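Local coordinates for contact-dependent inhibitor I (PDB 5I4Q), which is an immunity protein that probably protects its host cell by binding and neutralising the toxin domain of the partner protein CdiA, at residues H37-T42 and K96-G101; T42-A47 and S90-H95; D52-M57 and Y81-D86. One frame throughout, in Å; residues are numbered along the deposited sequence.

Interaction 1. Residues H37-T42 and K96-G101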
loop_
_atom_site.group_PDB
_atom_site.type_symbol
_atom_site.label_atom_id
_atom_site.label_comp_id
_atom_site.label_asym_id
_atom_site.label_seq_id
_atom_site.Cartn_x
_atom_site.Cartn_y
_atom_site.Cartn_z
ATOM N N HIS B 37 -4.586 -23.967 18.650
ATOM C CA HIS B 37 -5.564 -24.880 19.245
ATOM C C HIS B 37 -5.086 -26.322 19.202
ATOM O O HIS B 37 -5.094 -26.985 20.243
ATOM C CB HIS B 37 -6.900 -24.740 18.528
ATOM C CG HIS B 37 -8.019 -25.503 19.150
ATOM N ND1 HIS B 37 -8.499 -25.223 20.412
ATOM C CD2 HIS B 37 -8.801 -26.501 18.658
ATOM C CE1 HIS B 37 -9.502 -26.040 20.685
ATOM N NE2 HIS B 37 -9.714 -26.812 19.632
ATOM N N GLN B 38 -4.626 -26.781 18.034
ATOM C CA GLN B 38 -4.127 -28.162 17.871
ATOM C C GLN B 38 -2.933 -28.450 18.761
ATOM O O GLN B 38 -2.902 -29.480 19.434
ATOM C CB GLN B 38 -3.733 -28.480 16.429
ATOM C CG GLN B 38 -4.866 -28.474 15.412
ATOM C CD GLN B 38 -4.360 -28.512 13.964
ATOM O OE1 GLN B 38 -4.631 -27.604 13.166
ATOM N NE2 GLN B 38 -3.623 -29.556 13.623
ATOM N N ILE B 39 -1.948 -27.552 18.749
ATOM C CA ILE B 39 -0.756 -27.691 19.578
ATOM C C ILE B 39 -1.110 -27.838 21.058
ATOM O O ILE B 39 -0.505 -28.626 21.778
ATOM C CB ILE B 39 0.203 -26.489 19.367
ATOM C CG1 ILE B 39 0.862 -26.578 18.004
ATOM C CG2 ILE B 39 1.320 -26.445 20.409
ATOM C CD1 ILE B 39 1.404 -25.237 17.503
ATOM N N GLY B 40 -2.085 -27.052 21.500
ATOM C CA GLY B 40 -2.542 -27.070 22.887
ATOM C C GLY B 40 -3.348 -28.298 23.251
ATOM O O GLY B 40 -3.614 -28.523 24.397
ATOM N N SER B 41 -3.740 -29.084 22.257
ATOM C CA SER B 41 -4.522 -30.299 22.456
ATOM C C SER B 41 -3.701 -31.543 22.207
ATOM O O SER B 41 -4.272 -32.593 22.079
ATOM C CB SER B 41 -5.676 -30.359 21.452
ATOM O OG SER B 41 -6.480 -29.213 21.506
ATOM N N THR B 42 -2.378 -31.460 22.081
ATOM C CA THR B 42 -1.613 -32.692 21.843
ATOM C C THR B 42 -0.355 -32.688 22.691
ATOM O O THR B 42 -0.035 -31.677 23.363
ATOM C CB THR B 42 -1.383 -32.950 20.314
ATOM O OG1 THR B 42 -0.959 -34.297 20.101
ATOM C CG2 THR B 42 -0.398 -32.049 19.677
ATOM N N LYS B 96 3.256 -25.300 26.759
ATOM C CA LYS B 96 2.648 -25.229 28.061
ATOM C C LYS B 96 1.542 -24.222 28.086
ATOM O O LYS B 96 0.456 -24.527 28.536
ATOM C CB LYS B 96 3.690 -24.913 29.139
ATOM C CG LYS B 96 3.090 -24.545 30.494
ATOM C CD LYS B 96 3.841 -25.211 31.647
ATOM C CE LYS B 96 3.331 -24.775 33.023
ATOM N NZ LYS B 96 1.891 -25.123 33.236
ATOM N N LYS B 97 1.809 -23.018 27.598
ATOM C CA LYS B 97 0.802 -21.955 27.653
ATOM C C LYS B 97 -0.424 -22.308 26.824
ATOM O O LYS B 97 -1.531 -22.076 27.262
ATOM C CB LYS B 97 1.385 -20.613 27.211
ATOM C CG LYS B 97 2.158 -19.898 28.305
ATOM C CD LYS B 97 2.369 -18.439 27.938
ATOM C CE LYS B 97 1.566 -17.468 28.802
ATOM N NZ LYS B 97 2.240 -17.193 30.106
ATOM N N PHE B 98 -0.220 -22.867 25.634
ATOM C CA PHE B 98 -1.329 -23.195 24.726
ATOM C C PHE B 98 -2.161 -24.377 25.301
ATOM O O PHE B 98 -3.367 -24.376 25.216
ATOM C CB PHE B 98 -0.822 -23.598 23.339
ATOM C CG PHE B 98 -0.103 -22.521 22.562
ATOM C CD1 PHE B 98 -0.267 -21.170 22.833
ATOM C CD2 PHE B 98 0.715 -22.875 21.504
ATOM C CE1 PHE B 98 0.362 -20.207 22.079
ATOM C CE2 PHE B 98 1.367 -21.909 20.775
ATOM C CZ PHE B 98 1.202 -20.577 21.074
ATOM N N SER B 99 -1.494 -25.373 25.897
ATOM C CA SER B 99 -2.164 -26.459 26.639
ATOM C C SER B 99 -3.033 -25.954 27.794
ATOM O O SER B 99 -4.088 -26.494 28.040
ATOM C CB SER B 99 -1.122 -27.444 27.186
ATOM O OG SER B 99 -0.414 -28.073 26.129
ATOM N N ASP B 100 -2.594 -24.919 28.502
ATOM C CA ASP B 100 -3.397 -24.322 29.588
ATOM C C ASP B 100 -4.532 -23.433 29.104
ATOM O O ASP B 100 -5.191 -22.809 29.915
ATOM C CB ASP B 100 -2.508 -23.497 30.534
ATOM C CG ASP B 100 -1.586 -24.364 31.397
ATOM O OD1 ASP B 100 -1.804 -25.599 31.487
ATOM O OD2 ASP B 100 -0.637 -23.810 32.004
ATOM N N GLY B 101 -4.722 -23.329 27.789
ATOM C CA GLY B 101 -5.834 -22.585 27.210
ATOM C C GLY B 101 -5.531 -21.243 26.548
ATOM O O GLY B 101 -6.451 -20.511 26.211
#

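Interaction 2. Residues T42-A47 and S90-H95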
loop_
_atom_site.group_PDB
_atom_site.type_symbol
_atom_site.label_atom_id
_atom_site.label_comp_id
_atom_site.label_asym_id
_atom_site.label_seq_id
_atom_site.Cartn_x
_atom_site.Cartn_y
_atom_site.Cartn_z
ATOM N N THR B 42 -2.378 -31.460 22.081
ATOM C CA THR B 42 -1.613 -32.692 21.843
ATOM C C THR B 42 -0.355 -32.688 22.691
ATOM O O THR B 42 -0.035 -31.677 23.363
ATOM C CB THR B 42 -1.383 -32.950 20.314
ATOM O OG1 THR B 42 -0.959 -34.297 20.101
ATOM C CG2 THR B 42 -0.398 -32.049 19.677
ATOM N N ASN B 43 0.346 -33.817 22.714
ATOM C CA ASN B 43 1.574 -33.861 23.506
ATOM C C ASN B 43 2.778 -33.159 22.785
ATOM O O ASN B 43 2.737 -32.842 21.604
ATOM C CB ASN B 43 1.868 -35.288 24.017
ATOM C CG ASN B 43 2.423 -36.201 22.944
ATOM O OD1 ASN B 43 2.992 -35.741 21.942
ATOM N ND2 ASN B 43 2.284 -37.507 23.153
ATOM N N PHE B 44 3.835 -32.917 23.531
ATOM C CA PHE B 44 4.957 -32.171 23.020
ATOM C C PHE B 44 5.581 -32.785 21.781
ATOM O O PHE B 44 5.851 -32.079 20.819
ATOM C CB PHE B 44 6.024 -31.935 24.099
ATOM C CG PHE B 44 7.099 -30.981 23.680
ATOM C CD1 PHE B 44 6.825 -29.644 23.554
ATOM C CD2 PHE B 44 8.381 -31.427 23.382
ATOM C CE1 PHE B 44 7.821 -28.735 23.219
ATOM C CE2 PHE B 44 9.368 -30.541 22.982
ATOM C CZ PHE B 44 9.081 -29.183 22.887
ATOM N N ASP B 45 5.829 -34.067 21.777
ATOM C CA ASP B 45 6.442 -34.677 20.585
ATOM C C ASP B 45 5.619 -34.507 19.315
ATOM O O ASP B 45 6.145 -34.158 18.262
ATOM C CB ASP B 45 6.710 -36.159 20.825
ATOM C CG ASP B 45 7.937 -36.404 21.739
ATOM O OD1 ASP B 45 8.383 -35.485 22.502
ATOM O OD2 ASP B 45 8.481 -37.540 21.679
ATOM N N ASN B 46 4.326 -34.740 19.430
ATOM C CA ASN B 46 3.408 -34.708 18.295
ATOM C C ASN B 46 3.129 -33.280 17.832
ATOM O O ASN B 46 2.562 -33.094 16.782
ATOM C CB ASN B 46 2.071 -35.325 18.674
ATOM C CG ASN B 46 2.180 -36.771 19.057
ATOM O OD1 ASN B 46 3.042 -37.487 18.566
ATOM N ND2 ASN B 46 1.308 -37.205 19.961
ATOM N N ALA B 47 3.482 -32.299 18.675
ATOM C CA ALA B 47 3.343 -30.878 18.382
ATOM C C ALA B 47 4.459 -30.322 17.517
ATOM O O ALA B 47 4.294 -29.249 16.976
ATOM C CB ALA B 47 3.266 -30.078 19.679
ATOM N N SER B 90 11.716 -22.179 23.555
ATOM C CA SER B 90 10.515 -21.374 23.298
ATOM C C SER B 90 9.346 -22.314 23.028
ATOM O O SER B 90 8.221 -22.050 23.447
ATOM C CB SER B 90 10.732 -20.388 22.148
ATOM O OG SER B 90 10.721 -21.030 20.866
ATOM N N ARG B 91 9.598 -23.419 22.329
ATOM C CA ARG B 91 8.525 -24.418 22.110
ATOM C C ARG B 91 7.976 -25.013 23.394
ATOM O O ARG B 91 6.744 -25.200 23.528
ATOM C CB ARG B 91 8.970 -25.539 21.176
ATOM C CG ARG B 91 9.149 -25.055 19.737
ATOM C CD ARG B 91 9.936 -26.053 18.921
ATOM N NE ARG B 91 10.028 -25.616 17.553
ATOM C CZ ARG B 91 9.745 -26.339 16.479
ATOM N NH1 ARG B 91 9.322 -27.592 16.575
ATOM N NH2 ARG B 91 9.884 -25.794 15.286
ATOM N N LYS B 92 8.861 -25.307 24.333
ATOM C CA LYS B 92 8.456 -25.838 25.629
ATOM C C LYS B 92 7.511 -24.816 26.291
ATOM O O LYS B 92 6.464 -25.163 26.806
ATOM C CB LYS B 92 9.714 -26.095 26.479
ATOM C CG LYS B 92 9.701 -27.275 27.435
ATOM C CD LYS B 92 9.439 -28.636 26.763
ATOM C CE LYS B 92 9.091 -29.760 27.759
ATOM N NZ LYS B 92 8.821 -31.059 27.076
ATOM N N TYR B 93 7.900 -23.542 26.269
ATOM C CA TYR B 93 7.113 -22.467 26.875
ATOM C C TYR B 93 5.741 -22.310 26.199
ATOM O O TYR B 93 4.716 -22.231 26.858
ATOM C CB TYR B 93 7.884 -21.145 26.783
ATOM C CG TYR B 93 7.121 -19.932 27.239
ATOM C CD1 TYR B 93 6.908 -19.681 28.600
ATOM C CD2 TYR B 93 6.649 -19.000 26.331
ATOM C CE1 TYR B 93 6.209 -18.549 29.029
ATOM C CE2 TYR B 93 5.975 -17.857 26.749
ATOM C CZ TYR B 93 5.753 -17.626 28.087
ATOM O OH TYR B 93 5.064 -16.488 28.495
ATOM N N TRP B 94 5.721 -22.258 24.883
ATOM C CA TRP B 94 4.456 -22.021 24.169
ATOM C C TRP B 94 3.559 -23.230 24.279
ATOM O O TRP B 94 2.349 -23.078 24.445
ATOM C CB TRP B 94 4.705 -21.612 22.714
ATOM C CG TRP B 94 5.293 -20.209 22.593
ATOM C CD1 TRP B 94 6.494 -19.876 22.033
ATOM C CD2 TRP B 94 4.708 -18.984 23.049
ATOM N NE1 TRP B 94 6.695 -18.518 22.120
ATOM C CE2 TRP B 94 5.610 -17.949 22.744
ATOM C CE3 TRP B 94 3.521 -18.666 23.690
ATOM C CZ2 TRP B 94 5.373 -16.606 23.093
ATOM C CZ3 TRP B 94 3.266 -17.331 24.020
ATOM C CH2 TRP B 94 4.183 -16.322 23.705
ATOM N N HIS B 95 4.132 -24.430 24.234
ATOM C CA HIS B 95 3.293 -25.625 24.366
ATOM C C HIS B 95 2.543 -25.605 25.693
ATOM O O HIS B 95 1.339 -25.834 25.751
ATOM C CB HIS B 95 4.115 -26.894 24.221
ATOM C CG HIS B 95 3.294 -28.145 24.249
ATOM N ND1 HIS B 95 3.381 -29.073 25.270
ATOM C CD2 HIS B 95 2.362 -28.617 23.387
ATOM C CE1 HIS B 95 2.534 -30.058 25.035
ATOM N NE2 HIS B 95 1.894 -29.797 23.907
#

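Interaction 3. Residues D52-M57 and Y81-D86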
loop_
_atom_site.group_PDB
_atom_site.type_symbol
_atom_site.label_atom_id
_atom_site.label_comp_id
_atom_site.label_asym_id
_atom_site.label_seq_id
_atom_site.Cartn_x
_atom_site.Cartn_y
_atom_site.Cartn_z
ATOM N N ASP B 52 6.439 -26.396 13.559
ATOM C CA ASP B 52 7.191 -26.088 12.335
ATOM C C ASP B 52 6.348 -25.249 11.373
ATOM O O ASP B 52 6.841 -24.271 10.810
ATOM C CB ASP B 52 7.626 -27.367 11.606
ATOM C CG ASP B 52 8.676 -28.225 12.394
ATOM O OD1 ASP B 52 9.316 -27.759 13.399
ATOM O OD2 ASP B 52 8.869 -29.391 11.970
ATOM N N ASP B 53 5.076 -25.633 11.211
ATOM C CA ASP B 53 4.093 -24.847 10.414
ATOM C C ASP B 53 3.831 -23.469 11.025
ATOM O O ASP B 53 3.848 -22.477 10.336
ATOM C CB ASP B 53 2.745 -25.566 10.271
ATOM C CG ASP B 53 2.841 -26.873 9.495
ATOM O OD1 ASP B 53 3.820 -27.080 8.720
ATOM O OD2 ASP B 53 1.926 -27.715 9.663
ATOM N N LEU B 54 3.619 -23.423 12.332
ATOM C CA LEU B 54 3.372 -22.173 13.015
ATOM C C LEU B 54 4.522 -21.207 12.844
ATOM O O LEU B 54 4.309 -20.063 12.512
ATOM C CB LEU B 54 3.162 -22.451 14.491
ATOM C CG LEU B 54 2.933 -21.230 15.364
ATOM C CD1 LEU B 54 1.697 -20.488 14.877
ATOM C CD2 LEU B 54 2.709 -21.623 16.801
ATOM N N PHE B 55 5.749 -21.643 13.087
ATOM C CA PHE B 55 6.889 -20.728 12.913
ATOM C C PHE B 55 7.215 -20.372 11.483
ATOM O O PHE B 55 7.808 -19.289 11.212
ATOM C CB PHE B 55 8.139 -21.272 13.606
ATOM C CG PHE B 55 8.024 -21.316 15.102
ATOM C CD1 PHE B 55 7.970 -20.143 15.818
ATOM C CD2 PHE B 55 8.028 -22.512 15.784
ATOM C CE1 PHE B 55 7.908 -20.150 17.200
ATOM C CE2 PHE B 55 7.915 -22.538 17.175
ATOM C CZ PHE B 55 7.877 -21.349 17.883
ATOM N N ARG B 56 6.878 -21.271 10.561
ATOM C CA ARG B 56 7.070 -21.018 9.133
ATOM C C ARG B 56 6.168 -19.842 8.742
ATOM O O ARG B 56 6.586 -18.953 8.005
ATOM C CB ARG B 56 6.747 -22.220 8.286
ATOM C CG ARG B 56 7.118 -22.069 6.811
ATOM C CD ARG B 56 6.438 -23.091 5.901
ATOM N NE ARG B 56 5.073 -22.701 5.575
ATOM C CZ ARG B 56 3.949 -23.299 5.974
ATOM N NH1 ARG B 56 2.788 -22.777 5.583
ATOM N NH2 ARG B 56 3.953 -24.388 6.748
HETATM N N MSE B 57 4.965 -19.825 9.292
HETATM C CA MSE B 57 4.034 -18.740 9.038
HETATM C C MSE B 57 4.495 -17.443 9.641
HETATM O O MSE B 57 4.349 -16.434 9.030
HETATM C CB MSE B 57 2.621 -19.081 9.543
HETATM C CG MSE B 57 2.108 -20.211 8.665
HETATM SE SE MSE B 57 0.169 -20.551 8.969
HETATM C CE MSE B 57 0.081 -22.313 8.022
ATOM N N TYR B 81 6.229 -10.612 16.872
ATOM C CA TYR B 81 7.190 -10.489 17.967
ATOM C C TYR B 81 7.250 -11.763 18.829
ATOM O O TYR B 81 8.278 -12.438 18.953
ATOM C CB TYR B 81 6.847 -9.260 18.823
ATOM C CG TYR B 81 7.650 -9.230 20.079
ATOM C CD1 TYR B 81 8.986 -8.761 20.082
ATOM C CD2 TYR B 81 7.123 -9.716 21.269
ATOM C CE1 TYR B 81 9.752 -8.791 21.237
ATOM C CE2 TYR B 81 7.883 -9.731 22.426
ATOM C CZ TYR B 81 9.184 -9.264 22.399
ATOM O OH TYR B 81 9.912 -9.327 23.543
ATOM N N HIS B 82 6.151 -12.111 19.448
ATOM C CA HIS B 82 6.167 -13.244 20.413
ATOM C C HIS B 82 6.638 -14.587 19.863
ATOM O O HIS B 82 7.254 -15.357 20.592
ATOM C CB HIS B 82 4.795 -13.434 21.004
ATOM C CG HIS B 82 4.352 -12.289 21.857
ATOM N ND1 HIS B 82 4.952 -11.995 23.062
ATOM C CD2 HIS B 82 3.321 -11.425 21.728
ATOM C CE1 HIS B 82 4.341 -10.961 23.610
ATOM N NE2 HIS B 82 3.343 -10.604 22.825
ATOM N N LEU B 83 6.365 -14.868 18.589
ATOM C CA LEU B 83 6.692 -16.160 17.987
ATOM C C LEU B 83 7.929 -16.166 17.116
ATOM O O LEU B 83 8.186 -17.134 16.414
ATOM C CB LEU B 83 5.511 -16.651 17.173
ATOM C CG LEU B 83 4.282 -17.161 17.969
ATOM C CD1 LEU B 83 3.395 -18.022 17.079
ATOM C CD2 LEU B 83 4.637 -17.994 19.158
ATOM N N ASP B 84 8.709 -15.105 17.158
ATOM C CA ASP B 84 9.919 -15.008 16.349
ATOM C C ASP B 84 10.956 -16.040 16.732
ATOM O O ASP B 84 11.523 -16.701 15.898
ATOM C CB ASP B 84 10.556 -13.607 16.489
ATOM C CG ASP B 84 11.562 -13.343 15.412
ATOM O OD1 ASP B 84 11.152 -13.256 14.237
ATOM O OD2 ASP B 84 12.758 -13.329 15.681
ATOM N N ARG B 85 11.189 -16.186 18.017
ATOM C CA ARG B 85 12.167 -17.118 18.488
ATOM C C ARG B 85 11.605 -18.554 18.434
ATOM O O ARG B 85 10.600 -18.848 19.054
ATOM C CB ARG B 85 12.533 -16.741 19.918
ATOM C CG ARG B 85 13.622 -17.643 20.495
ATOM C CD ARG B 85 13.993 -17.287 21.941
ATOM N NE ARG B 85 14.901 -18.308 22.535
ATOM C CZ ARG B 85 15.333 -18.289 23.778
ATOM N NH1 ARG B 85 14.882 -17.354 24.606
ATOM N NH2 ARG B 85 16.143 -19.261 24.202
ATOM N N ASP B 86 12.313 -19.421 17.719
ATOM C CA ASP B 86 11.934 -20.768 17.436
ATOM C C ASP B 86 13.065 -21.694 17.840
ATOM O O ASP B 86 14.023 -21.866 17.109
ATOM C CB ASP B 86 11.637 -20.882 15.929
ATOM C CG ASP B 86 11.407 -22.341 15.439
ATOM O OD1 ASP B 86 11.195 -23.265 16.264
ATOM O OD2 ASP B 86 11.437 -22.539 14.201
#

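Interaction 1. Residues H37-T42 and K96-G101
Ile39 and Phe98 lie side by side and point the same way, both into the buried interior, where the C-terminal ends of helices 4-40 and 88-99 pack together in this all-helical fold. Phe98 carries its CG anti to its own carbonyl carbon (chi1 -64°), and Ile39 has its CG2 anti to the backbone N. That methyl approaches the ring at its edge, close to the ring plane, with CG2 3.8 Å from Phe98 CD2. Ile39 also packs on Leu50, Phe51 and Leu54 of helix 44-66, making the site a three-helix junction.

Beside this pair the backbones themselves meet, the CA atoms of Gly40 and Ser99 being 3.8 Å apart. Gly40 has no side chain, and its CA rests directly on the other helix, 3.6 Å from the carbonyl carbon of Phe98. On the more exposed flank the carbonyl of Gly40 takes over: its O receives a CA-H...O contact from Ser99 CA at 3.4 Å, the angle at the hydrogen being 160°. No conventional hydrogen bond crosses between the segments, and Ser99 OG turns instead to the carbonyl of His95 in its own helix. Past Ser99 the chain leaves the helix in a Schellman motif, where Gly101, with phi 107°, returns its N to Phe98 O at 3.1 Å.

Interaction 2. Residues T42-A47 and S90-H95
His95 reaches across from helix 88-99 to the carbonyl of Thr42, just ahead of the N-cap of helix 44-66. Asn43 is the N-cap itself: its OD1 accepts from Asn46 N at 3.0 Å, nearly in line with the side-chain C=O. The tight part of the contact gathers round the imidazole, whose CG stands anti to the backbone N (chi1 -176°). His95 NE2 donates to Thr42 O at 2.7 Å with an N-H...O angle of 159°; the oxygen lies in the ring plane, while the donor is tilted from the plane of the carbonyl. Over one face of the same ring sits Phe44 CA, 4.0 Å from the imidazole centroid. The Phe44 ring follows as an offset edge-to-face partner, its edge toward the His95 face, the two ring planes at 69°. Ala47 CB adds a contact with His95 CD2 at 4.1 Å. The imidazole is thus held by a hydrogen bond at its edge and by carbon over its face.

The solvent side belongs to Lys92, an exposed side chain that meets Phe44 through CH-pi and cation-pi contacts, with no hydrogen bond across to the other segment. Bent at chi2, it crosses the Phe44 ring at about a right angle and lays CD and NZ over one face. Arg91 touches the ring with its CB, while its guanidinium goes to Gln48, Asp52 and Asp86. Over that same face, Lys92 NZ stands 4.0 Å from the Phe44 centroid and 3.7 Å from Phe44 CD2.

Interaction 3. Residues D52-M57 and Y81-D86
Phe55 of helix 44-66 inserts its ring against the loop that leaves helix 74-82 and is the centre of this buried helix-to-loop contact, with a separate Leu54-Leu83 meeting beside it. The first kind of interaction is stacking. Asp86 lies over one face of Phe55, with its CB 3.8 Å from the ring centroid in a CH-pi contact and its carboxylate only 11° from parallel to the ring. Having CG anti to the backbone N (chi1 172°) brings that carboxyl carbon over the rim, 3.4 Å from Phe55 CD2.

The second kind joins ring C-H groups to backbone oxygen. Leu83 O approaches at the edge, near the ring plane, 3.1 Å from Phe55 CD1 and about as far from CE1; Arg85 O lies 3.5 Å from Phe55 CE1.

Third is plain apolar contact. Leu54 and Leu83 cross at about a right angle, Leu83 CD1 meeting Leu54 CG at 3.7 Å. Leu54 continues onto Ile32 and Ile39 of helix 4-40, and Leu83 onto Trp94, tying the loop into the core.

No hydrogen bond spans the segments. Asp84 and Arg85 turn away, to salt bridges with Arg37 and Asp57 of the CdiA chain, Arg85 also pairing with Asp87 of its own chain. Asp86 does not turn away, and its OD1 is paired with Arg91. A carboxylate stacked on an aromatic face would by itself be expected to be unfavourable, so that Arg91 partner probably offsets its charge, while the polarised C-H edge of Phe55 suits the carbonyl oxygen of Leu83.

Interactions 1 and 2 sit together at one end of the chain, their centres about 8 Å apart, and share Thr42; Ile39 O lies 3.3 Å from His95 CD2 between them. Interaction 3 is nearer the middle, its centre about 15 Å from that of interaction 1 and 13 Å from that of interaction 2. An apolar seam joins it to the first, with Ile39 CD1 3.9 Å from Leu54 CD2. The joint to the second is partly polar: Arg91 NH2 bonds Asp52 OD1 at 2.8 Å, while Trp94 NE1 packs 3.6 Å from Leu83 CD2. The CdiA chain binds along 81-86 and reaches Tyr93 with its Arg59, whereas no other chain of the assembly touches interaction 1.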